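Side-chain contacts in foldase protein PrsA (Streptococcus pneumoniae, PDB 5TVL), which probably assists the folding of secreted proteins outside the cell membrane and is classed as a peptidyl-prolyl cis-trans isomerase: residues Gln29-Leu32 and Asn33-Gln37; Phe265-Ile268 and Phe269-Tyr272; Tyr109-Ala112 and Phe113-Thr117; Glu218-Asn222 and Ile223-Lys227. All coordinates share one frame; numbering follows the deposited sequence.

Interaction 1: Gln29-Leu32 and Asn33-Gln37; sequences QVLL and NMTIQ
Q29 to Q37 form two turns of the alpha-helix 25-44, in which the backbone N-H groups of N33, M34, T35 and I36 bond back to the carbonyls of Q29, V30, L31 and L32. The side-chain contacts follow the same i to i+4 spacing. T35 adds a bond from its hydroxyl: OG1 gives its proton to L31 O at 2.7 Å, while T35 N reaches the same oxygen at 3.0 Å. The two donors come from opposite faces of the carbonyl plane, so L31 O is gripped twice and the hydroxyl of a buried threonine is satisfied inside its own helix. The torsion responsible is chi1 of -55°, which sets OG1 beside T35's own N and turns it back toward the preceding turn.

Apolar pairs lie on two other flanks. V30 CG1 meets M34 SD at 4.1 Å, and L32 CG meets the end of I36, CD1, at 4.2 Å; in both pairs the side chains run at a slant to one another. On the L32 and T35 side, I268 and F269 of helix 266-270 cover the helix, and L253 of helix 242-255 packs on T35 and I36. The V30, L31 and M34 side faces N24, F17 and Q20 of the second subunit.

The polar flank is looser. Q29, bent at chi2, swings its amide toward N33, whose amide plane is turned 73° from it. The side chains are linked by a weak hydrogen bond from Q29 NE2 to N33 OD1, 3.4 Å long and bent to 141° at the hydrogen.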
loop_
_atom_site.group_PDB
_atom_site.type_symbol
_atom_site.label_atom_id
_atom_site.label_comp_id
_atom_site.label_asym_id
_atom_site.label_seq_id
_atom_site.Cartn_x
_atom_site.Cartn_y
_atom_site.Cartn_z
ATOM N N GLN A 29 -16.010 17.331 -10.133
ATOM C CA GLN A 29 -15.194 16.133 -10.366
ATOM C C GLN A 29 -15.538 15.454 -11.704
ATOM O O GLN A 29 -14.660 14.887 -12.358
ATOM C CB GLN A 29 -15.365 15.140 -9.202
ATOM C CG GLN A 29 -14.312 14.036 -9.121
ATOM C CD GLN A 29 -12.907 14.544 -8.789
ATOM O OE1 GLN A 29 -12.733 15.462 -7.982
ATOM N NE2 GLN A 29 -11.897 13.935 -9.409
ATOM N N VAL A 30 -16.812 15.505 -12.096
ATOM C CA VAL A 30 -17.259 14.947 -13.377
ATOM C C VAL A 30 -16.657 15.689 -14.577
ATOM O O VAL A 30 -16.273 15.045 -15.554
ATOM C CB VAL A 30 -18.807 14.891 -13.464
ATOM C CG1 VAL A 30 -19.293 14.598 -14.879
ATOM C CG2 VAL A 30 -19.336 13.834 -12.503
ATOM N N LEU A 31 -16.573 17.019 -14.513
ATOM C CA LEU A 31 -15.925 17.790 -15.584
ATOM C C LEU A 31 -14.422 17.520 -15.625
ATOM O O LEU A 31 -13.830 17.450 -16.708
ATOM C CB LEU A 31 -16.160 19.293 -15.428
ATOM C CG LEU A 31 -15.719 20.154 -16.623
ATOM C CD1 LEU A 31 -16.657 19.971 -17.807
ATOM C CD2 LEU A 31 -15.646 21.620 -16.228
ATOM N N LEU A 32 -13.817 17.391 -14.444
ATOM C CA LEU A 32 -12.405 17.043 -14.323
ATOM C C LEU A 32 -12.122 15.678 -14.944
ATOM O O LEU A 32 -11.129 15.516 -15.649
ATOM C CB LEU A 32 -11.980 17.042 -12.855
ATOM C CG LEU A 32 -10.507 16.755 -12.541
ATOM C CD1 LEU A 32 -9.621 17.839 -13.140
ATOM C CD2 LEU A 32 -10.295 16.642 -11.034
ATOM N N ASN A 33 -13.000 14.714 -14.685
ATOM C CA ASN A 33 -12.851 13.359 -15.223
ATOM C C ASN A 33 -13.130 13.256 -16.714
ATOM O O ASN A 33 -12.521 12.433 -17.394
ATOM C CB ASN A 33 -13.741 12.382 -14.456
ATOM C CG ASN A 33 -13.261 12.157 -13.042
ATOM O OD1 ASN A 33 -12.274 12.754 -12.600
ATOM N ND2 ASN A 33 -13.954 11.294 -12.320
ATOM N N MET A 34 -14.058 14.073 -17.210
ATOM C CA MET A 34 -14.283 14.212 -18.654
ATOM C C MET A 34 -13.073 14.831 -19.353
ATOM O O MET A 34 -12.761 14.460 -20.484
ATOM C CB MET A 34 -15.528 15.064 -18.944
ATOM C CG MET A 34 -16.856 14.370 -18.677
ATOM S SD MET A 34 -18.244 15.525 -18.742
ATOM C CE MET A 34 -18.340 15.836 -20.506
ATOM N N THR A 35 -12.406 15.772 -18.684
ATOM C CA THR A 35 -11.191 16.403 -19.215
ATOM C C THR A 35 -10.017 15.427 -19.291
ATOM O O THR A 35 -9.330 15.354 -20.312
ATOM C CB THR A 35 -10.786 17.629 -18.376
ATOM O OG1 THR A 35 -11.891 18.536 -18.311
ATOM C CG2 THR A 35 -9.595 18.347 -18.995
ATOM N N ILE A 36 -9.800 14.688 -18.208
ATOM C CA ILE A 36 -8.773 13.644 -18.156
ATOM C C ILE A 36 -9.025 12.602 -19.253
ATOM O O ILE A 36 -8.091 12.227 -19.966
ATOM C CB ILE A 36 -8.697 12.984 -16.751
ATOM C CG1 ILE A 36 -8.124 13.983 -15.735
ATOM C CG2 ILE A 36 -7.843 11.718 -16.772
ATOM C CD1 ILE A 36 -8.375 13.614 -14.290
ATOM N N GLN A 37 -10.276 12.159 -19.404
ATOM C CA GLN A 37 -10.630 11.182 -20.442
ATOM C C GLN A 37 -10.238 11.636 -21.842
ATOM O O GLN A 37 -9.638 10.864 -22.587
ATOM C CB GLN A 37 -12.128 10.860 -20.426
ATOM C CG GLN A 37 -12.599 10.098 -21.662
ATOM C CD GLN A 37 -13.918 9.393 -21.471
ATOM O OE1 GLN A 37 -14.092 8.265 -21.931
ATOM N NE2 GLN A 37 -14.860 10.051 -20.802
#

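Interaction 2: Phe265-Ile268 and Phe269-Tyr272; sequences FQNI and FTQY
F265 precedes the short, weakly bonded helix 266-270, near the C-terminal end of the modelled chain, and F269 lies one turn on, near the helix's far end; both are buried.

The apolar contacts gather round F269. Its CE2 lies 4.3 Å from F265 CB, and its CD2 lies 3.9 Å from I268 CG2. These aromatic residues also join neighbouring parts of the assembly: F265 packs on L31 of helix 25-44 and makes an edge-to-face stack with F17 of the second subunit, while F269 packs on T35 and on I5 of that subunit.

A carbonyl-to-ring-edge contact adds to these. F265 O sits at the edge of the F269 ring, in its plane and nearest CD2. The carbonyl therefore looks at the hydrogen-bearing rim of the ring and not at its pi face.

Hydrogen bonding across the turn is thin, and side chains supply part of it. T270 OG1 donates to Q266 O at 2.8 Å; chi1 of -50° holds the hydroxyl beside T270's own N, facing back along the chain. T270 N also makes a weak bond to N267 O.

Beyond it, the chain of Q271 leaves CA with CG between the backbone N and the carbonyl carbon, then runs extended. CG rests over one face of the Y272 ring, toward its rim, and NE2 makes a weak 3.5 Å hydrogen bond to I268 O.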
loop_
_atom_site.group_PDB
_atom_site.type_symbol
_atom_site.label_atom_id
_atom_site.label_comp_id
_atom_site.label_asym_id
_atom_site.label_seq_id
_atom_site.Cartn_x
_atom_site.Cartn_y
_atom_site.Cartn_z
ATOM N N PHE A 265 -15.276 26.041 -12.078
ATOM C CA PHE A 265 -14.394 24.866 -12.099
ATOM C C PHE A 265 -12.900 25.166 -11.913
ATOM O O PHE A 265 -12.105 24.235 -11.838
ATOM C CB PHE A 265 -14.605 24.083 -13.397
ATOM C CG PHE A 265 -16.033 23.684 -13.630
ATOM C CD1 PHE A 265 -16.565 22.551 -13.021
ATOM C CD2 PHE A 265 -16.852 24.446 -14.451
ATOM C CE1 PHE A 265 -17.890 22.187 -13.231
ATOM C CE2 PHE A 265 -18.177 24.087 -14.665
ATOM C CZ PHE A 265 -18.698 22.958 -14.054
ATOM N N GLN A 266 -12.524 26.445 -11.811
ATOM C CA GLN A 266 -11.107 26.860 -11.776
ATOM C C GLN A 266 -10.294 26.237 -10.632
ATOM O O GLN A 266 -9.130 25.876 -10.828
ATOM C CB GLN A 266 -11.004 28.396 -11.711
ATOM C CG GLN A 266 -9.600 28.974 -11.894
ATOM C CD GLN A 266 -9.006 28.683 -13.262
ATOM O OE1 GLN A 266 -9.674 28.830 -14.286
ATOM N NE2 GLN A 266 -7.742 28.274 -13.286
ATOM N N ASN A 267 -10.909 26.111 -9.455
ATOM C CA ASN A 267 -10.227 25.581 -8.261
ATOM C C ASN A 267 -9.922 24.080 -8.328
ATOM O O ASN A 267 -8.874 23.652 -7.835
ATOM C CB ASN A 267 -11.028 25.879 -6.983
ATOM C CG ASN A 267 -11.079 27.364 -6.643
ATOM O OD1 ASN A 267 -10.366 28.182 -7.228
ATOM N ND2 ASN A 267 -11.928 27.715 -5.681
ATOM N N ILE A 268 -10.815 23.286 -8.927
ATOM C CA ILE A 268 -10.596 21.832 -9.029
ATOM C C ILE A 268 -9.494 21.471 -10.038
ATOM O O ILE A 268 -8.905 20.395 -9.946
ATOM C CB ILE A 268 -11.910 21.050 -9.318
ATOM C CG1 ILE A 268 -11.823 19.628 -8.746
ATOM C CG2 ILE A 268 -12.244 21.005 -10.808
ATOM C CD1 ILE A 268 -13.114 18.842 -8.845
ATOM N N PHE A 269 -9.238 22.369 -10.992
ATOM C CA PHE A 269 -8.116 22.236 -11.935
ATOM C C PHE A 269 -6.779 22.781 -11.405
ATOM O O PHE A 269 -5.740 22.504 -11.999
ATOM C CB PHE A 269 -8.446 22.918 -13.276
ATOM C CG PHE A 269 -9.335 22.101 -14.172
ATOM C CD1 PHE A 269 -8.793 21.155 -15.039
ATOM C CD2 PHE A 269 -10.717 22.278 -14.157
ATOM C CE1 PHE A 269 -9.611 20.401 -15.867
ATOM C CE2 PHE A 269 -11.540 21.529 -14.982
ATOM C CZ PHE A 269 -10.986 20.591 -15.837
ATOM N N THR A 270 -6.802 23.547 -10.313
ATOM C CA THR A 270 -5.590 24.186 -9.774
ATOM C C THR A 270 -4.572 23.177 -9.226
ATOM O O THR A 270 -3.363 23.418 -9.304
ATOM C CB THR A 270 -5.932 25.228 -8.679
ATOM O OG1 THR A 270 -6.950 26.113 -9.158
ATOM C CG2 THR A 270 -4.707 26.056 -8.296
ATOM N N GLN A 271 -5.054 22.062 -8.675
ATOM C CA GLN A 271 -4.169 20.961 -8.245
ATOM C C GLN A 271 -3.315 20.372 -9.380
ATOM O O GLN A 271 -2.200 19.913 -9.134
ATOM C CB GLN A 271 -4.963 19.838 -7.555
ATOM C CG GLN A 271 -5.970 19.101 -8.434
ATOM C CD GLN A 271 -6.613 17.920 -7.726
ATOM O OE1 GLN A 271 -5.930 17.120 -7.082
ATOM N NE2 GLN A 271 -7.933 17.794 -7.855
ATOM N N TYR A 272 -3.846 20.384 -10.606
ATOM C CA TYR A 272 -3.118 19.922 -11.794
ATOM C C TYR A 272 -2.438 21.068 -12.537
ATOM O O TYR A 272 -1.232 21.015 -12.788
ATOM C CB TYR A 272 -4.061 19.189 -12.745
ATOM C CG TYR A 272 -4.614 17.906 -12.174
ATOM C CD1 TYR A 272 -3.762 16.864 -11.797
ATOM C CD2 TYR A 272 -5.986 17.723 -12.014
ATOM C CE1 TYR A 272 -4.264 15.684 -11.271
ATOM C CE2 TYR A 272 -6.495 16.545 -11.489
ATOM C CZ TYR A 272 -5.634 15.529 -11.121
ATOM O OH TYR A 272 -6.142 14.363 -10.604
#

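Interaction 3: Tyr109-Ala112 and Phe113-Thr117; sequences YKKA and FDEYT
K111 and E115, one helical turn apart, are joined by a long salt bridge: NZ stands 3.5 Å from E115 OE2, and the hydrogen bond within it is weak. The carboxylate oxygen lies alongside the lysine chain as well as near its end, with K111 CE 3.5 Å from OE2 and CG also near. The lysine runs extended as far as CE and then bends at chi4 (-79°), which brings NZ round to the same oxygen. E115, extended beyond CG, crosses it at a slant.

Beneath this pair the backbone supplies the scaffold. F113, D114 and E115 donate their N-H groups to the carbonyls of Y109, K110 and K111, and Y116 N reaches A112 O at 2.9 Å, close to the line of the C=O bond, although the N-H itself is bent (136°). A112 O thus carries the bonding pattern one residue beyond the helix, to Y116.

Farther out, the buried aromatic side chains pack away from the salt bridge. The F113 ring takes part in a cation-pi contact with K219, and Y109 does so with K227; L230 of helix 227-239 touches both F113 and Y116. On another side, K110, K111 and D114 pack on P25, Q29 and S26 of the third subunit.

This is an i to i+4 lysine-glutamate pair on the last turn of an alpha-helix, where Y116 leaves helical geometry and the chain heads into strand 120-127 of the parvulin-type domain.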
loop_
_atom_site.group_PDB
_atom_site.type_symbol
_atom_site.label_atom_id
_atom_site.label_comp_id
_atom_site.label_asym_id
_atom_site.label_seq_id
_atom_site.Cartn_x
_atom_site.Cartn_y
_atom_site.Cartn_z
ATOM N N TYR A 109 17.996 0.777 -9.868
ATOM C CA TYR A 109 18.313 -0.630 -10.149
ATOM C C TYR A 109 19.309 -1.219 -9.151
ATOM O O TYR A 109 19.171 -2.375 -8.751
ATOM C CB TYR A 109 18.873 -0.802 -11.567
ATOM C CG TYR A 109 17.847 -1.094 -12.643
ATOM C CD1 TYR A 109 17.163 -2.313 -12.670
ATOM C CD2 TYR A 109 17.592 -0.175 -13.666
ATOM C CE1 TYR A 109 16.240 -2.597 -13.667
ATOM C CE2 TYR A 109 16.671 -0.450 -14.667
ATOM C CZ TYR A 109 15.998 -1.661 -14.666
ATOM O OH TYR A 109 15.087 -1.937 -15.660
ATOM N N LYS A 110 20.307 -0.423 -8.769
ATOM C CA LYS A 110 21.363 -0.853 -7.843
ATOM C C LYS A 110 20.816 -1.096 -6.442
ATOM O O LYS A 110 21.122 -2.111 -5.816
ATOM C CB LYS A 110 22.473 0.200 -7.789
ATOM C CG LYS A 110 23.708 -0.197 -7.001
ATOM C CD LYS A 110 24.807 0.833 -7.195
ATOM C CE LYS A 110 26.014 0.536 -6.321
ATOM N NZ LYS A 110 26.967 1.679 -6.297
ATOM N N LYS A 111 20.016 -0.142 -5.966
ATOM C CA LYS A 111 19.352 -0.225 -4.661
ATOM C C LYS A 111 18.405 -1.421 -4.603
ATOM O O LYS A 111 18.380 -2.144 -3.609
ATOM C CB LYS A 111 18.591 1.080 -4.381
ATOM C CG LYS A 111 18.012 1.211 -2.980
ATOM C CD LYS A 111 17.757 2.674 -2.633
ATOM C CE LYS A 111 17.042 2.835 -1.299
ATOM N NZ LYS A 111 15.579 2.573 -1.399
ATOM N N ALA A 112 17.642 -1.625 -5.675
ATOM C CA ALA A 112 16.758 -2.792 -5.804
ATOM C C ALA A 112 17.548 -4.105 -5.848
ATOM O O ALA A 112 17.191 -5.067 -5.171
ATOM C CB ALA A 112 15.880 -2.662 -7.043
ATOM N N PHE A 113 18.618 -4.130 -6.639
ATOM C CA PHE A 113 19.506 -5.297 -6.726
ATOM C C PHE A 113 20.114 -5.660 -5.367
ATOM O O PHE A 113 20.231 -6.841 -5.039
ATOM C CB PHE A 113 20.606 -5.043 -7.772
ATOM C CG PHE A 113 21.595 -6.178 -7.942
ATOM C CD1 PHE A 113 21.178 -7.510 -7.999
ATOM C CD2 PHE A 113 22.956 -5.903 -8.091
ATOM C CE1 PHE A 113 22.097 -8.538 -8.168
ATOM C CE2 PHE A 113 23.877 -6.927 -8.264
ATOM C CZ PHE A 113 23.447 -8.247 -8.302
ATOM N N ASP A 114 20.479 -4.643 -4.585
ATOM C CA ASP A 114 21.030 -4.835 -3.237
ATOM C C ASP A 114 20.004 -5.462 -2.283
ATOM O O ASP A 114 20.305 -6.440 -1.596
ATOM C CB ASP A 114 21.525 -3.494 -2.672
ATOM C CG ASP A 114 22.282 -3.645 -1.359
ATOM O OD1 ASP A 114 23.300 -4.368 -1.337
ATOM O OD2 ASP A 114 21.867 -3.027 -0.354
ATOM N N GLU A 115 18.798 -4.895 -2.260
ATOM C CA GLU A 115 17.735 -5.315 -1.335
ATOM C C GLU A 115 17.028 -6.618 -1.742
ATOM O O GLU A 115 16.426 -7.285 -0.894
ATOM C CB GLU A 115 16.700 -4.190 -1.176
ATOM C CG GLU A 115 17.260 -2.924 -0.532
ATOM C CD GLU A 115 16.283 -1.758 -0.543
ATOM O OE1 GLU A 115 15.059 -1.988 -0.417
ATOM O OE2 GLU A 115 16.748 -0.603 -0.665
ATOM N N TYR A 116 17.100 -6.968 -3.027
ATOM C CA TYR A 116 16.442 -8.169 -3.555
ATOM C C TYR A 116 17.146 -9.453 -3.117
ATOM O O TYR A 116 18.373 -9.523 -3.112
ATOM C CB TYR A 116 16.382 -8.104 -5.084
ATOM C CG TYR A 116 15.806 -9.330 -5.766
ATOM C CD1 TYR A 116 14.428 -9.497 -5.908
ATOM C CD2 TYR A 116 16.644 -10.317 -6.289
ATOM C CE1 TYR A 116 13.902 -10.616 -6.543
ATOM C CE2 TYR A 116 16.129 -11.436 -6.921
ATOM C CZ TYR A 116 14.761 -11.583 -7.046
ATOM O OH TYR A 116 14.260 -12.695 -7.677
ATOM N N THR A 117 16.344 -10.460 -2.771
ATOM C CA THR A 117 16.812 -11.800 -2.413
ATOM C C THR A 117 16.179 -12.775 -3.413
ATOM O O THR A 117 14.964 -12.731 -3.619
ATOM C CB THR A 117 16.385 -12.178 -0.980
ATOM O OG1 THR A 117 16.660 -11.089 -0.092
ATOM C CG2 THR A 117 17.118 -13.417 -0.489
#

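Interaction 4: Glu218-Asn222 and Ile223-Lys227; sequences EKSSN and IDDYK
Y226 presents the edge of its ring to S220, with S220 N lying in the ring plane. From there S220 N donates to the phenol oxygen, Y226 OH, at 3.2 Å, an almost straight bond (171°). S220 CB sits 3.8 Å from CE2 of the same ring, so the serine touches the rim through carbon as well as through its amide. D225 approaches differently: its CB stands 4.2 Å above the centre of the Y226 ring, on one face.

The S220 hydroxyl points the other way from its own amide, because chi1 of 167° places OG opposite the backbone N. There it donates to D225 OD2 at 2.6 Å, nearly in line with the carboxylate C-O bond, and accepts from N222 N at 2.9 Å. That second bond closes an ST turn. The serine oxygen is thus used in both directions, and its amide is taken by the tyrosine.

N222 lies across D224, its amide turned 70° from that carboxylate. Its OD1 takes a weak bond from D224 N, and its backbone O takes another weak one from D225 N, just where the chain begins to curl helically before helix 227-239; Y226 N bonds more closely to I223 O, at 2.9 Å. Outside this loop, Y226 meets the ring of Y116, while K219 NZ bonds to the carbonyls of F113 and Y116. V71 of the fourth subunit packs on N222 and D224.

A hydroxyl donor on OD2 would be expected to favour the ionised carboxylate of D225, and with the straight S220-Y226 bond it ties S220 to D225 and Y226 across the bend.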
loop_
_atom_site.group_PDB
_atom_site.type_symbol
_atom_site.label_atom_id
_atom_site.label_comp_id
_atom_site.label_asym_id
_atom_site.label_seq_id
_atom_site.Cartn_x
_atom_site.Cartn_y
_atom_site.Cartn_z
ATOM N N GLU A 218 21.682 -19.050 -4.871
ATOM C CA GLU A 218 22.850 -18.230 -4.557
ATOM C C GLU A 218 22.731 -16.925 -5.338
ATOM O O GLU A 218 22.577 -16.947 -6.561
ATOM C CB GLU A 218 24.140 -18.969 -4.930
ATOM C CG GLU A 218 25.416 -18.322 -4.405
ATOM C CD GLU A 218 26.673 -19.099 -4.777
ATOM O OE1 GLU A 218 26.708 -20.330 -4.560
ATOM O OE2 GLU A 218 27.634 -18.474 -5.278
ATOM N N LYS A 219 22.795 -15.798 -4.630
ATOM C CA LYS A 219 22.617 -14.480 -5.244
ATOM C C LYS A 219 23.782 -14.128 -6.176
ATOM O O LYS A 219 24.917 -13.976 -5.730
ATOM C CB LYS A 219 22.465 -13.401 -4.171
ATOM C CG LYS A 219 22.078 -12.039 -4.728
ATOM C CD LYS A 219 21.701 -11.067 -3.627
ATOM C CE LYS A 219 21.328 -9.717 -4.213
ATOM N NZ LYS A 219 20.948 -8.740 -3.158
ATOM N N SER A 220 23.479 -13.991 -7.467
ATOM C CA SER A 220 24.480 -13.681 -8.494
ATOM C C SER A 220 25.135 -12.311 -8.315
ATOM O O SER A 220 24.609 -11.434 -7.626
ATOM C CB SER A 220 23.847 -13.758 -9.893
ATOM O OG SER A 220 24.688 -13.194 -10.888
ATOM N N SER A 221 26.290 -12.154 -8.960
ATOM C CA SER A 221 27.021 -10.886 -9.011
ATOM C C SER A 221 26.536 -9.982 -10.153
ATOM O O SER A 221 26.656 -8.756 -10.066
ATOM C CB SER A 221 28.520 -11.158 -9.173
ATOM O OG SER A 221 29.270 -9.955 -9.136
ATOM N N ASN A 222 26.006 -10.588 -11.219
ATOM C CA ASN A 222 25.536 -9.849 -12.390
ATOM C C ASN A 222 24.066 -9.442 -12.218
ATOM O O ASN A 222 23.188 -10.300 -12.052
ATOM C CB ASN A 222 25.716 -10.694 -13.659
ATOM C CG ASN A 222 25.537 -9.892 -14.942
ATOM O OD1 ASN A 222 25.424 -8.665 -14.923
ATOM N ND2 ASN A 222 25.516 -10.591 -16.071
ATOM N N ILE A 223 23.816 -8.131 -12.253
ATOM C CA ILE A 223 22.462 -7.575 -12.131
ATOM C C ILE A 223 21.516 -8.064 -13.238
ATOM O O ILE A 223 20.334 -8.295 -12.978
ATOM C CB ILE A 223 22.476 -6.020 -12.081
ATOM C CG1 ILE A 223 21.102 -5.478 -11.656
ATOM C CG2 ILE A 223 22.897 -5.413 -13.420
ATOM C CD1 ILE A 223 21.113 -4.022 -11.241
ATOM N N ASP A 224 22.045 -8.243 -14.453
ATOM C CA ASP A 224 21.248 -8.667 -15.618
ATOM C C ASP A 224 20.525 -10.016 -15.454
ATOM O O ASP A 224 19.542 -10.268 -16.152
ATOM C CB ASP A 224 22.102 -8.679 -16.901
ATOM C CG ASP A 224 22.485 -7.270 -17.384
ATOM O OD1 ASP A 224 21.676 -6.324 -17.246
ATOM O OD2 ASP A 224 23.602 -7.113 -17.923
ATOM N N ASP A 225 20.998 -10.864 -14.538
ATOM C CA ASP A 225 20.302 -12.112 -14.184
ATOM C C ASP A 225 18.937 -11.881 -13.511
ATOM O O ASP A 225 18.066 -12.751 -13.582
ATOM C CB ASP A 225 21.172 -12.981 -13.258
ATOM C CG ASP A 225 22.477 -13.437 -13.913
ATOM O OD1 ASP A 225 22.483 -13.751 -15.123
ATOM O OD2 ASP A 225 23.501 -13.493 -13.201
ATOM N N TYR A 226 18.765 -10.731 -12.851
ATOM C CA TYR A 226 17.500 -10.371 -12.186
ATOM C C TYR A 226 16.842 -9.076 -12.709
ATOM O O TYR A 226 15.815 -8.664 -12.174
ATOM C CB TYR A 226 17.727 -10.252 -10.673
ATOM C CG TYR A 226 18.460 -11.431 -10.063
ATOM C CD1 TYR A 226 17.859 -12.690 -9.989
ATOM C CD2 TYR A 226 19.757 -11.291 -9.562
ATOM C CE1 TYR A 226 18.528 -13.776 -9.435
ATOM C CE2 TYR A 226 20.433 -12.371 -9.007
ATOM C CZ TYR A 226 19.817 -13.612 -8.943
ATOM O OH TYR A 226 20.485 -14.686 -8.392
ATOM N N LYS A 227 17.410 -8.469 -13.758
ATOM C CA LYS A 227 16.978 -7.157 -14.293
ATOM C C LYS A 227 15.459 -7.018 -14.454
ATOM O O LYS A 227 14.888 -5.993 -14.079
ATOM C CB LYS A 227 17.663 -6.900 -15.648
ATOM C CG LYS A 227 17.420 -5.540 -16.306
ATOM C CD LYS A 227 18.487 -4.506 -15.966
ATOM C CE LYS A 227 18.378 -3.295 -16.885
ATOM N NZ LYS A 227 19.319 -2.199 -16.527
#

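The four contacts form two neighbouring pairs. Interactions 1 and 2 have centres about 11 Å apart and pack directly: L31 rests on F265, and L32 CD1 lies 3.7 Å from F269 CE1. Both also touch the second subunit. Interactions 3 and 4, about 10 Å apart between centres, are tied by K219, whose NZ lies 2.7 Å from Y116 O and 2.8 Å from F113 O; both touch the fourth subunit. The pairs are remote within one chain, with interactions 1 and 3 about 27 Å apart at their nearest atoms. Residues 113-117 lead into strand 120-127 and residues 218-222 follow strand 207-216, antiparallel neighbours in the sheet of the PpiC-type domain.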